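Local coordinates for lipase (Streptomyces rimosus, PDB 5MAL), which hydrolyses triacylglycerols and other fatty-acid esters as a secreted GDSL-family lipase, preferring medium-length acyl chains, and also cleaves palmitoyl-CoA, at residues D9-G14 against S214-A219; S13-G18 against A51-R56; K32-L37 against L74-I79; G140-Y145 against G186-T191; N82-A87 against A110-T115. All coordinates share one frame; numbering follows the deposited sequence.

Contact 1: residues D9-G14 against S214-A219; sequences DSYSSG and SYHPTA
Both ring nitrogens of H216 are accounted for. NE2 meets S10 OG at 2.6 Å, close to the imidazole plane and at the ring edge, in a short hydrogen bond whose proton could sit on either partner. On the far side, ND1 donates to the backbone oxygen S214 O at 2.9 Å; this bond is bent (141° at the hydrogen), and the donor stands above the carbonyl plane. Together with S10 OG, that acceptor probably holds the ring's rotation, and it probably polarises the ring in place of a carboxylate. The carboxylate of D9 serves elsewhere: D9 OD1 takes Y11 N at 3.1 Å, capping helix 10-13, and also T78 OG1, while D9 OD2 takes Y141 OH. S10 OG is placed by a chi1 of 47°, which sets it between the backbone N and the carbonyl carbon.

Over one imidazole face the Y11 ring forms an offset stack, centroids 4.5 Å apart and planes at 30°. Y11 OH lies 2.8 Å from Y215 O, at best a weak bond, and P217 CD touches the tyrosine at CD2, 3.5 Å away. Y215 OH turns off to Y145. A nucleophilic serine opening a short helix after a GDS sequence, paired with a histidine held by a main-chain carbonyl, is the Ser-His catalytic dyad of this SGNH hydrolase.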
# COMPACT_ATOMS: atom_id res chain seq x y z
N ASP A 9 1.47 -3.08 4.80
CA ASP A 9 2.48 -2.11 5.17
C ASP A 9 1.83 -0.79 5.51
O ASP A 9 0.69 -0.76 5.93
CB ASP A 9 3.51 -1.94 4.06
CG ASP A 9 2.89 -1.62 2.72
OD1 ASP A 9 1.76 -1.09 2.66
OD2 ASP A 9 3.56 -1.90 1.70
N SER A 10 2.57 0.30 5.30
CA SER A 10 2.15 1.59 5.80
C SER A 10 0.99 2.15 4.99
O SER A 10 0.28 3.04 5.45
CB SER A 10 3.33 2.55 5.77
OG SER A 10 3.97 2.44 4.51
N TYR A 11 0.81 1.66 3.76
CA TYR A 11 -0.31 2.16 2.95
C TYR A 11 -1.61 1.59 3.48
O TYR A 11 -2.69 2.12 3.20
CB TYR A 11 -0.13 1.83 1.47
CG TYR A 11 0.94 2.71 0.88
CD1 TYR A 11 2.27 2.48 1.17
CD2 TYR A 11 0.62 3.80 0.08
CE1 TYR A 11 3.26 3.29 0.68
CE2 TYR A 11 1.62 4.63 -0.42
CZ TYR A 11 2.93 4.36 -0.11
OH TYR A 11 3.95 5.14 -0.60
N SER A 12 -1.51 0.50 4.23
CA SER A 12 -2.69 -0.11 4.82
C SER A 12 -2.83 0.34 6.25
O SER A 12 -3.94 0.54 6.72
CB SER A 12 -2.64 -1.63 4.76
OG SER A 12 -2.78 -2.07 3.42
N SER A 13 -1.71 0.46 6.96
CA SER A 13 -1.78 0.91 8.35
C SER A 13 -2.24 2.36 8.38
O SER A 13 -2.94 2.76 9.29
CB SER A 13 -0.43 0.77 9.06
OG SER A 13 0.44 1.84 8.75
N GLY A 14 -1.85 3.12 7.37
CA GLY A 14 -2.31 4.50 7.25
C GLY A 14 -1.33 5.53 7.75
O GLY A 14 -1.73 6.59 8.22
N SER A 214 6.02 10.92 4.12
CA SER A 214 6.32 11.23 2.73
C SER A 214 5.84 10.13 1.80
O SER A 214 6.05 8.97 2.08
CB SER A 214 7.83 11.46 2.57
OG SER A 214 8.33 12.36 3.55
N TYR A 215 5.14 10.52 0.74
CA TYR A 215 4.62 9.62 -0.31
C TYR A 215 3.51 8.69 0.16
O TYR A 215 3.07 7.80 -0.57
CB TYR A 215 5.74 8.79 -0.92
CG TYR A 215 6.72 9.66 -1.66
CD1 TYR A 215 6.37 10.22 -2.88
CD2 TYR A 215 7.96 9.96 -1.12
CE1 TYR A 215 7.24 11.04 -3.56
CE2 TYR A 215 8.84 10.79 -1.79
CZ TYR A 215 8.47 11.33 -3.01
OH TYR A 215 9.34 12.14 -3.70
N HIS A 216 3.02 8.91 1.37
CA HIS A 216 1.90 8.11 1.83
C HIS A 216 0.59 8.86 1.63
O HIS A 216 0.59 10.07 1.49
CB HIS A 216 2.09 7.75 3.29
CG HIS A 216 3.12 6.70 3.48
ND1 HIS A 216 4.47 6.97 3.47
CD2 HIS A 216 3.00 5.36 3.59
CE1 HIS A 216 5.14 5.84 3.61
NE2 HIS A 216 4.27 4.85 3.68
N PRO A 217 -0.53 8.13 1.61
CA PRO A 217 -1.80 8.83 1.41
C PRO A 217 -2.10 9.78 2.55
O PRO A 217 -1.77 9.49 3.71
CB PRO A 217 -2.82 7.70 1.38
CG PRO A 217 -2.05 6.52 0.91
CD PRO A 217 -0.70 6.67 1.57
N THR A 218 -2.69 10.91 2.21
CA THR A 218 -3.22 11.81 3.21
C THR A 218 -4.48 11.18 3.79
O THR A 218 -4.90 10.10 3.35
CB THR A 218 -3.58 13.15 2.60
OG1 THR A 218 -4.65 12.96 1.66
CG2 THR A 218 -2.36 13.74 1.89
N ALA A 219 -5.11 11.86 4.75
CA ALA A 219 -6.38 11.38 5.27
C ALA A 219 -7.40 11.28 4.14
O ALA A 219 -8.16 10.32 4.07
CB ALA A 219 -6.90 12.32 6.37

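Contact 2: residues S13-G18 against A51-R56; sequences SGVGAG and ACSGAR
S13 OG is the best-held polar atom: two carbonyl oxygens, K28 O as the stronger partner and C27 O, lie within hydrogen-bonding reach and must share its single proton. Neither partner belongs to 51-56, and no hydrogen bond crosses between 13-18 and 51-56. The evidence for their association is therefore van der Waals contact. S13 turns its CB toward A51, whose methyl carbon CB lies 3.7 Å from S13 N, while S13 OG passes S53 N at 3.9 Å, a separation that is packing here.

Further along, V15 supplies the closest approach. Its CG2, anti to the carbonyl carbon and beside the backbone N, comes within 3.5 Å of S53 CB and 3.6 Å of S53 OG, so one methyl group covers the serine side chain as far as its hydroxyl. S53 holds that hydroxyl anti to its own backbone N (chi1 177°).

Each segment is shaped by a type II beta turn: A17 N donates to G14 O at 2.9 Å in one, and A55 N to C52 O at 3.0 Å in the other. G16 and G54 fill the third positions with positive phi, where a CB would collide with the preceding carbonyl oxygen. The disulfide between C52 and C27 ties the second turn to the loop whose C27 O is one of the acceptors near S13 OG.

V15 and S53 both touch S10, and G54 N lies near the same serine. This is consistent with the block II glycine loop of SGNH hydrolases, whose amide probably helps form the oxyanion hole.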
# COMPACT_ATOMS: atom_id res chain seq x y z
N SER A 13 -1.71 0.46 6.96
CA SER A 13 -1.78 0.91 8.35
C SER A 13 -2.24 2.36 8.38
O SER A 13 -2.94 2.76 9.29
CB SER A 13 -0.43 0.77 9.06
OG SER A 13 0.44 1.84 8.75
N GLY A 14 -1.85 3.12 7.37
CA GLY A 14 -2.31 4.50 7.25
C GLY A 14 -1.33 5.53 7.75
O GLY A 14 -1.73 6.59 8.22
N VAL A 15 -0.04 5.23 7.66
CA VAL A 15 0.98 6.24 7.90
C VAL A 15 0.65 7.43 7.01
O VAL A 15 0.42 7.27 5.83
CB VAL A 15 2.38 5.70 7.59
CG1 VAL A 15 3.44 6.81 7.65
CG2 VAL A 15 2.70 4.58 8.55
N GLY A 16 0.58 8.62 7.61
CA GLY A 16 0.21 9.81 6.85
C GLY A 16 -1.23 10.26 6.99
O GLY A 16 -1.56 11.40 6.64
N ALA A 17 -2.10 9.40 7.52
CA ALA A 17 -3.50 9.74 7.67
C ALA A 17 -3.83 10.19 9.08
O ALA A 17 -4.94 10.66 9.34
CB ALA A 17 -4.38 8.57 7.29
N GLY A 18 -2.88 10.03 10.00
CA GLY A 18 -3.02 10.53 11.36
C GLY A 18 -3.88 9.68 12.27
O GLY A 18 -4.19 8.54 11.96
N ALA A 51 -1.72 -4.73 9.96
CA ALA A 51 -0.87 -3.99 9.05
C ALA A 51 0.13 -3.15 9.84
O ALA A 51 -0.17 -2.72 10.95
CB ALA A 51 -1.71 -3.09 8.12
N CYS A 52 1.30 -2.92 9.27
CA CYS A 52 2.35 -2.30 10.06
C CYS A 52 3.31 -1.53 9.19
O CYS A 52 3.81 -2.04 8.19
CB CYS A 52 3.10 -3.38 10.86
SG CYS A 52 4.11 -2.74 12.22
N SER A 53 3.56 -0.29 9.56
CA SER A 53 4.52 0.52 8.83
C SER A 53 5.85 -0.22 8.73
O SER A 53 6.32 -0.82 9.71
CB SER A 53 4.73 1.86 9.53
OG SER A 53 5.72 2.61 8.85
N GLY A 54 6.43 -0.22 7.54
CA GLY A 54 7.73 -0.83 7.34
C GLY A 54 7.67 -2.29 6.94
O GLY A 54 8.70 -2.87 6.58
N ALA A 55 6.48 -2.88 7.00
CA ALA A 55 6.33 -4.31 6.74
C ALA A 55 6.76 -4.73 5.35
O ALA A 55 6.40 -4.12 4.34
CB ALA A 55 4.90 -4.75 6.97
N ARG A 56 7.54 -5.80 5.32
CA ARG A 56 7.82 -6.54 4.11
C ARG A 56 6.97 -7.79 4.14
O ARG A 56 6.37 -8.09 5.17
CB ARG A 56 9.30 -6.94 4.01
CG ARG A 56 10.27 -5.83 3.67
CD ARG A 56 11.71 -6.35 3.73
NE ARG A 56 12.65 -5.48 3.03
CZ ARG A 56 13.04 -4.29 3.47
NH1 ARG A 56 12.57 -3.80 4.62
NH2 ARG A 56 13.91 -3.57 2.76

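Contact 3: residues K32-L37 against L74-I79; sequences KSYPAL and LVSITI
Polar linkage between helix 34-40 and strand 74-78 runs through water 1, since no direct hydrogen bond joins the two segments. The water lies 2.9 Å from Y34 OH and 2.6 Å from S76 OG, bonded to both. Each hydroxyl has a further partner: S12 OG for Y34 OH, and Y4 OH for S76 OG. T78 OG1 also bonds to S12 OG, so one serine hydroxyl joins the helix-borne phenol to the strand threonine.

Direct packing is narrower. Y34 and T78 meet tip to tip, with Y34 OH 3.7 Å from the methyl T78 CG2, and S76 OG approaches Y34 CE1 obliquely at 4.0 Å. A chi1 of 70° puts the Y34 ring between its backbone N and carbonyl carbon, and the next residue's P35 CD covers one ring face.

S33 OG caps helix 34-40 one residue before Y34, accepting from A36 N at 3.3 Å (160° at the hydrogen). Rings of Y34 and Y226 also meet, bringing in helix 219-232.

Buried hydroxyls thus satisfy one another through a water and the shared hydroxyl of S12, which implies that this helix-to-sheet pairing is joined mainly by polar groups, with little direct packing.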
# COMPACT_ATOMS: atom_id res chain seq x y z
N LYS A 32 -7.89 6.55 10.55
CA LYS A 32 -8.36 7.10 9.29
C LYS A 32 -7.78 6.33 8.10
O LYS A 32 -7.93 6.74 6.95
CB LYS A 32 -8.00 8.57 9.18
CG LYS A 32 -8.68 9.42 10.24
CD LYS A 32 -8.47 10.90 10.01
CE LYS A 32 -8.99 11.71 11.19
NZ LYS A 32 -10.47 11.64 11.30
N SER A 33 -7.12 5.21 8.39
CA SER A 33 -6.67 4.29 7.35
C SER A 33 -7.86 3.61 6.68
O SER A 33 -8.93 3.50 7.29
CB SER A 33 -5.77 3.22 7.95
OG SER A 33 -6.53 2.40 8.82
N TYR A 34 -7.70 3.11 5.46
CA TYR A 34 -8.89 2.54 4.83
C TYR A 34 -9.41 1.32 5.61
O TYR A 34 -10.61 1.15 5.71
CB TYR A 34 -8.66 2.20 3.34
CG TYR A 34 -7.75 1.04 3.10
CD1 TYR A 34 -8.25 -0.27 3.07
CD2 TYR A 34 -6.39 1.24 2.85
CE1 TYR A 34 -7.41 -1.33 2.85
CE2 TYR A 34 -5.55 0.17 2.62
CZ TYR A 34 -6.07 -1.11 2.62
OH TYR A 34 -5.26 -2.19 2.40
N PRO A 35 -8.53 0.48 6.22
CA PRO A 35 -9.16 -0.61 6.95
C PRO A 35 -9.95 -0.14 8.16
O PRO A 35 -11.03 -0.66 8.41
CB PRO A 35 -7.97 -1.47 7.40
CG PRO A 35 -6.93 -1.20 6.38
CD PRO A 35 -7.06 0.28 6.16
N ALA A 36 -9.43 0.83 8.90
CA ALA A 36 -10.14 1.32 10.07
C ALA A 36 -11.44 2.01 9.65
O ALA A 36 -12.48 1.85 10.30
CB ALA A 36 -9.27 2.27 10.85
N LEU A 37 -11.40 2.76 8.56
CA LEU A 37 -12.61 3.38 8.04
C LEU A 37 -13.64 2.34 7.60
O LEU A 37 -14.85 2.50 7.81
CB LEU A 37 -12.29 4.30 6.87
CG LEU A 37 -11.48 5.55 7.19
CD1 LEU A 37 -11.18 6.30 5.91
CD2 LEU A 37 -12.22 6.45 8.17
N LEU A 74 -12.98 -11.55 5.59
CA LEU A 74 -12.39 -10.57 4.69
C LEU A 74 -10.93 -10.36 5.04
O LEU A 74 -10.57 -10.24 6.21
CB LEU A 74 -13.15 -9.25 4.78
CG LEU A 74 -12.65 -8.05 3.96
CD1 LEU A 74 -12.72 -8.33 2.45
CD2 LEU A 74 -13.43 -6.78 4.30
N VAL A 75 -10.07 -10.38 4.02
CA VAL A 75 -8.68 -10.03 4.21
C VAL A 75 -8.34 -8.92 3.22
O VAL A 75 -8.65 -9.03 2.04
CB VAL A 75 -7.74 -11.23 3.99
CG1 VAL A 75 -6.28 -10.79 4.10
CG2 VAL A 75 -8.04 -12.34 4.98
N SER A 76 -7.71 -7.86 3.70
CA SER A 76 -7.17 -6.86 2.79
C SER A 76 -5.67 -6.79 2.97
O SER A 76 -5.14 -7.08 4.04
CB SER A 76 -7.79 -5.48 3.03
OG SER A 76 -7.58 -5.03 4.35
N ILE A 77 -4.97 -6.36 1.93
CA ILE A 77 -3.53 -6.21 2.06
C ILE A 77 -2.95 -5.29 1.01
O ILE A 77 -3.40 -5.28 -0.13
CB ILE A 77 -2.83 -7.60 1.99
CG1 ILE A 77 -1.34 -7.47 2.33
CG2 ILE A 77 -3.08 -8.26 0.63
CD1 ILE A 77 -0.67 -8.82 2.59
N THR A 78 -2.00 -4.46 1.43
CA THR A 78 -1.03 -3.85 0.54
C THR A 78 0.32 -4.34 1.05
O THR A 78 0.61 -4.21 2.21
CB THR A 78 -1.06 -2.29 0.53
OG1 THR A 78 -0.82 -1.80 1.84
CG2 THR A 78 -2.41 -1.77 0.04
N ILE A 79 1.11 -4.98 0.20
CA ILE A 79 2.44 -5.40 0.62
C ILE A 79 3.30 -5.58 -0.61
O ILE A 79 2.80 -5.90 -1.69
CB ILE A 79 2.43 -6.72 1.44
CG1 ILE A 79 3.72 -6.87 2.25
CG2 ILE A 79 2.22 -7.92 0.53
CD1 ILE A 79 3.87 -5.86 3.38
O HOH W 1 -5.16 -4.05 4.68

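Contact 4: residues G140-Y145 against G186-T191; sequences GYPRFY and GDVNTT
Two direct hydrogen bonds anchor 140-145 to 186-191. G140 N donates to G186 O at 2.9 Å and 167°, nearly along the C=O axis, carrying the parallel pairing of the sheet just beyond strand 135-139. R143 N donates to N189 OD1, also at 2.9 Å, with a hydrogen angle of 161° and in the plane of the amide, on a lone pair. That oxygen has a second grip: water 3 donates to N189 OD1 at 2.6 Å and to R143 O at 3.0 Å, so the asparagine reads both backbone polar groups of R143. Between these anchors, water 2 accepts from V188 N and donates to Y141 O, each at 2.9 Å.

The N189 amide is also stacked. The R143 chain bends at chi3 and lays its guanidinium over the amide with planes only 9° apart, NH1 standing 3.6 Å from N189 ND2. R143 NH1 is held in turn by a salt bridge to D168. An alanine in place of N189 would remove the amide that accepts from R143 N and underlies the guanidinium, and would probably loosen this end of the 140-145 loop.

Packing fills the middle: V188 CG2 presses on the backbone, 3.5 Å from P142 N, and lies alongside the proline ring.

N189 begins helix 189-192, with D187 OD1 capping N189 N. P142 and V188 both rest on Y226 of helix 219-232, while D168 and N171 of helix 159-180 hold R143 NH1 and Y141 O; the contact therefore joins the ends of strands 135-139 and 184-186 and is contacted by both helices.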
# COMPACT_ATOMS: atom_id res chain seq x y z
N GLY A 140 -3.54 -2.17 -4.64
CA GLY A 140 -2.28 -1.74 -5.20
C GLY A 140 -1.76 -0.45 -4.57
O GLY A 140 -2.24 -0.01 -3.51
N TYR A 141 -0.76 0.14 -5.21
CA TYR A 141 -0.22 1.42 -4.80
C TYR A 141 -0.58 2.44 -5.86
O TYR A 141 -0.79 2.09 -7.01
CB TYR A 141 1.30 1.36 -4.62
CG TYR A 141 1.76 0.36 -3.60
CD1 TYR A 141 1.91 0.73 -2.27
CD2 TYR A 141 2.03 -0.96 -3.95
CE1 TYR A 141 2.33 -0.19 -1.31
CE2 TYR A 141 2.45 -1.89 -3.01
CZ TYR A 141 2.61 -1.50 -1.70
OH TYR A 141 3.02 -2.40 -0.75
N PRO A 142 -0.67 3.72 -5.47
CA PRO A 142 -1.00 4.70 -6.51
C PRO A 142 0.26 5.09 -7.25
O PRO A 142 1.33 5.07 -6.64
CB PRO A 142 -1.57 5.87 -5.70
CG PRO A 142 -0.80 5.81 -4.40
CD PRO A 142 -0.58 4.32 -4.13
N ARG A 143 0.16 5.40 -8.53
CA ARG A 143 1.21 6.16 -9.18
C ARG A 143 1.36 7.44 -8.38
O ARG A 143 0.35 8.08 -8.04
CB ARG A 143 0.87 6.46 -10.65
CG ARG A 143 1.20 5.34 -11.61
CD ARG A 143 0.91 5.77 -13.03
NE ARG A 143 -0.49 6.15 -13.16
CZ ARG A 143 -1.43 5.36 -13.64
NH1 ARG A 143 -1.12 4.14 -14.07
NH2 ARG A 143 -2.69 5.80 -13.71
N PHE A 144 2.59 7.82 -8.07
CA PHE A 144 2.81 8.95 -7.18
C PHE A 144 2.60 10.31 -7.84
O PHE A 144 2.30 11.29 -7.16
CB PHE A 144 4.21 8.91 -6.59
CG PHE A 144 4.41 7.88 -5.50
CD1 PHE A 144 3.34 7.26 -4.89
CD2 PHE A 144 5.70 7.56 -5.08
CE1 PHE A 144 3.54 6.32 -3.89
CE2 PHE A 144 5.91 6.62 -4.08
CZ PHE A 144 4.82 5.99 -3.49
N TYR A 145 2.80 10.38 -9.16
CA TYR A 145 2.88 11.67 -9.84
C TYR A 145 1.95 11.81 -11.03
O TYR A 145 1.72 10.85 -11.78
CB TYR A 145 4.32 11.91 -10.33
CG TYR A 145 5.26 12.14 -9.20
CD1 TYR A 145 5.28 13.36 -8.54
CD2 TYR A 145 6.12 11.14 -8.75
CE1 TYR A 145 6.12 13.59 -7.49
CE2 TYR A 145 6.98 11.36 -7.69
CZ TYR A 145 6.97 12.60 -7.06
OH TYR A 145 7.80 12.87 -5.99
N GLY A 186 -7.53 -4.45 -6.14
CA GLY A 186 -8.12 -3.13 -6.13
C GLY A 186 -7.09 -2.15 -6.65
O GLY A 186 -6.07 -1.87 -6.00
N ASP A 187 -7.33 -1.64 -7.85
CA ASP A 187 -6.44 -0.67 -8.47
C ASP A 187 -6.76 0.71 -7.93
O ASP A 187 -7.80 1.28 -8.24
CB ASP A 187 -6.61 -0.72 -9.99
CG ASP A 187 -5.74 0.30 -10.70
OD1 ASP A 187 -4.92 0.98 -10.05
OD2 ASP A 187 -5.87 0.41 -11.94
N VAL A 188 -5.87 1.28 -7.13
CA VAL A 188 -6.22 2.55 -6.51
C VAL A 188 -5.94 3.74 -7.43
O VAL A 188 -6.26 4.87 -7.08
CB VAL A 188 -5.49 2.75 -5.17
CG1 VAL A 188 -5.98 1.70 -4.17
CG2 VAL A 188 -3.98 2.72 -5.33
N ASN A 189 -5.40 3.50 -8.61
CA ASN A 189 -5.28 4.57 -9.59
C ASN A 189 -6.65 4.99 -10.09
O ASN A 189 -6.81 6.07 -10.66
CB ASN A 189 -4.41 4.15 -10.75
CG ASN A 189 -2.96 4.10 -10.38
OD1 ASN A 189 -2.46 5.00 -9.71
ND2 ASN A 189 -2.29 3.04 -10.80
N THR A 190 -7.64 4.14 -9.89
CA THR A 190 -8.98 4.48 -10.33
C THR A 190 -9.46 5.70 -9.56
O THR A 190 -10.19 6.54 -10.08
CB THR A 190 -9.95 3.31 -10.16
OG1 THR A 190 -9.94 2.86 -8.80
CG2 THR A 190 -9.55 2.15 -11.05
N THR A 191 -9.01 5.81 -8.31
CA THR A 191 -9.44 6.92 -7.46
C THR A 191 -8.37 7.99 -7.31
O THR A 191 -8.70 9.16 -7.13
CB THR A 191 -9.83 6.45 -6.07
OG1 THR A 191 -8.78 5.61 -5.56
CG2 THR A 191 -11.14 5.65 -6.12
O HOH W 2 -3.12 0.41 -7.56
O HOH W 3 -2.38 7.52 -9.01

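Contact 5: residues N82-A87 against A110-T115; sequences NDAGFA and AYIQQT
Y111 sends its side chain from helix 98-130 toward the turn at D83 and A84, with CG anti to the backbone N (chi1 -167°). CB just reaches A84 CA at 4.2 Å. From CD1 through CE1 to CZ, D83 O lies over one ring face, offset toward the rim and closest at CZ, 3.2 Å away. CD1 also meets A84 CA at 3.7 Å, an oblique approach, and CE1 meets D83 CB, likewise at 3.7 Å. T115 CB covers the centre of the opposite face, so the ring is sandwiched. The tip, OH, is hydrogen-bonded to Q119 OE1 and accepts a longer bond from water 4 at 3.3 Å. That water donates as well to D83 OD2, 2.7 Å away, an oxygen that T57 OG1 also engages.

Beside the tyrosine, I112 continues the interface with its CG1 branch: CG1 touches A84 CB at 3.5 Å, and CD1 touches F86 CE1, again at 3.5 Å, the two side chains crossing at roughly a right angle. An alanine at Y111 would remove the ring under D83 O and the bonds at its hydroxyl, and would probably leave the D83-A84 turn less firmly positioned.

G85 is the N-cap of helix 86-96, so the contact packs the turn entering that helix against the middle of helix 98-130. F86 and I112 also reach helix 159-180, the third helix at this junction.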
# COMPACT_ATOMS: atom_id res chain seq x y z
N ASN A 82 7.80 -2.29 0.36
CA ASN A 82 9.00 -2.27 1.20
C ASN A 82 9.98 -3.35 0.80
O ASN A 82 11.19 -3.19 0.95
CB ASN A 82 8.61 -2.41 2.66
CG ASN A 82 8.08 -1.11 3.25
OD1 ASN A 82 8.71 -0.06 3.11
ND2 ASN A 82 6.91 -1.17 3.87
N ASP A 83 9.46 -4.46 0.29
CA ASP A 83 10.32 -5.51 -0.24
C ASP A 83 11.16 -4.95 -1.37
O ASP A 83 12.33 -5.29 -1.51
CB ASP A 83 9.49 -6.70 -0.73
CG ASP A 83 8.67 -7.33 0.37
OD1 ASP A 83 7.65 -6.74 0.75
OD2 ASP A 83 9.06 -8.40 0.88
N ALA A 84 10.56 -4.08 -2.16
CA ALA A 84 11.23 -3.50 -3.32
C ALA A 84 12.04 -2.28 -2.90
O ALA A 84 12.74 -1.68 -3.72
CB ALA A 84 10.22 -3.15 -4.39
N GLY A 85 11.95 -1.92 -1.62
CA GLY A 85 12.70 -0.80 -1.07
C GLY A 85 12.19 0.56 -1.52
O GLY A 85 12.99 1.43 -1.86
N PHE A 86 10.88 0.75 -1.50
CA PHE A 86 10.29 2.00 -1.97
C PHE A 86 10.64 3.20 -1.09
O PHE A 86 11.01 4.25 -1.59
CB PHE A 86 8.77 1.89 -2.07
CG PHE A 86 8.29 1.47 -3.43
CD1 PHE A 86 9.16 0.89 -4.33
CD2 PHE A 86 6.97 1.65 -3.80
CE1 PHE A 86 8.73 0.50 -5.59
CE2 PHE A 86 6.53 1.26 -5.05
CZ PHE A 86 7.41 0.68 -5.95
N ALA A 87 10.50 3.03 0.23
CA ALA A 87 10.82 4.09 1.17
C ALA A 87 12.27 4.55 0.98
O ALA A 87 12.53 5.74 0.77
CB ALA A 87 10.59 3.63 2.60
N ALA A 110 13.69 -3.79 -10.86
CA ALA A 110 14.18 -5.14 -11.09
C ALA A 110 13.64 -6.06 -10.01
O ALA A 110 13.24 -7.19 -10.29
CB ALA A 110 15.70 -5.17 -11.12
N TYR A 111 13.62 -5.56 -8.77
CA TYR A 111 13.12 -6.33 -7.65
C TYR A 111 11.66 -6.68 -7.84
O TYR A 111 11.25 -7.84 -7.72
CB TYR A 111 13.27 -5.58 -6.33
CG TYR A 111 13.05 -6.47 -5.13
CD1 TYR A 111 11.77 -6.83 -4.72
CD2 TYR A 111 14.13 -6.98 -4.42
CE1 TYR A 111 11.57 -7.66 -3.63
CE2 TYR A 111 13.94 -7.80 -3.33
CZ TYR A 111 12.66 -8.14 -2.94
OH TYR A 111 12.50 -8.97 -1.85
N ILE A 112 10.87 -5.65 -8.12
CA ILE A 112 9.45 -5.81 -8.37
C ILE A 112 9.15 -6.84 -9.44
O ILE A 112 8.30 -7.72 -9.25
CB ILE A 112 8.83 -4.49 -8.79
CG1 ILE A 112 8.86 -3.51 -7.62
CG2 ILE A 112 7.43 -4.71 -9.32
CD1 ILE A 112 8.72 -2.05 -8.04
N GLN A 113 9.85 -6.74 -10.57
CA GLN A 113 9.54 -7.57 -11.71
C GLN A 113 9.99 -9.02 -11.50
O GLN A 113 9.33 -9.96 -11.95
CB GLN A 113 10.19 -7.00 -12.97
CG GLN A 113 9.72 -5.58 -13.31
CD GLN A 113 10.50 -4.94 -14.45
OE1 GLN A 113 11.29 -5.60 -15.13
NE2 GLN A 113 10.29 -3.64 -14.66
N GLN A 114 11.10 -9.19 -10.78
CA GLN A 114 11.79 -10.48 -10.70
C GLN A 114 11.60 -11.20 -9.37
O GLN A 114 11.23 -12.38 -9.33
CB GLN A 114 13.28 -10.27 -10.95
CG GLN A 114 13.59 -9.76 -12.35
CD GLN A 114 14.99 -9.18 -12.47
OE1 GLN A 114 15.88 -9.50 -11.69
NE2 GLN A 114 15.18 -8.31 -13.46
N THR A 115 11.85 -10.47 -8.29
CA THR A 115 12.04 -11.06 -6.97
C THR A 115 10.73 -11.08 -6.18
O THR A 115 10.43 -12.04 -5.47
CB THR A 115 13.09 -10.27 -6.18
OG1 THR A 115 14.22 -9.98 -7.03
CG2 THR A 115 13.53 -11.03 -4.97
O HOH W 4 11.66 -9.07 1.29

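In the fold
Contact 1 joins segments about 200 residues apart, 9-14 and 214-219, and the other four contacts fall within the sequence it spans. Contact 2 shares S13 and G14 with it, their centres 6 Å apart, and alternates along the chain with contact 3, on strand 74-78. Contact 5 comes next, and contact 4 last, just beyond strands 135-139 and 184-186 of the same parallel sheet. Contacts 3 and 4 have centres 11 and 12 Å from contact 1. Contact 5 is more peripheral, 18 Å from contact 1, yet N82 touches both D9 and A55. Thus loops following several strands converge on the catalytic serine and histidine, as expected for an SGNH hydrolase.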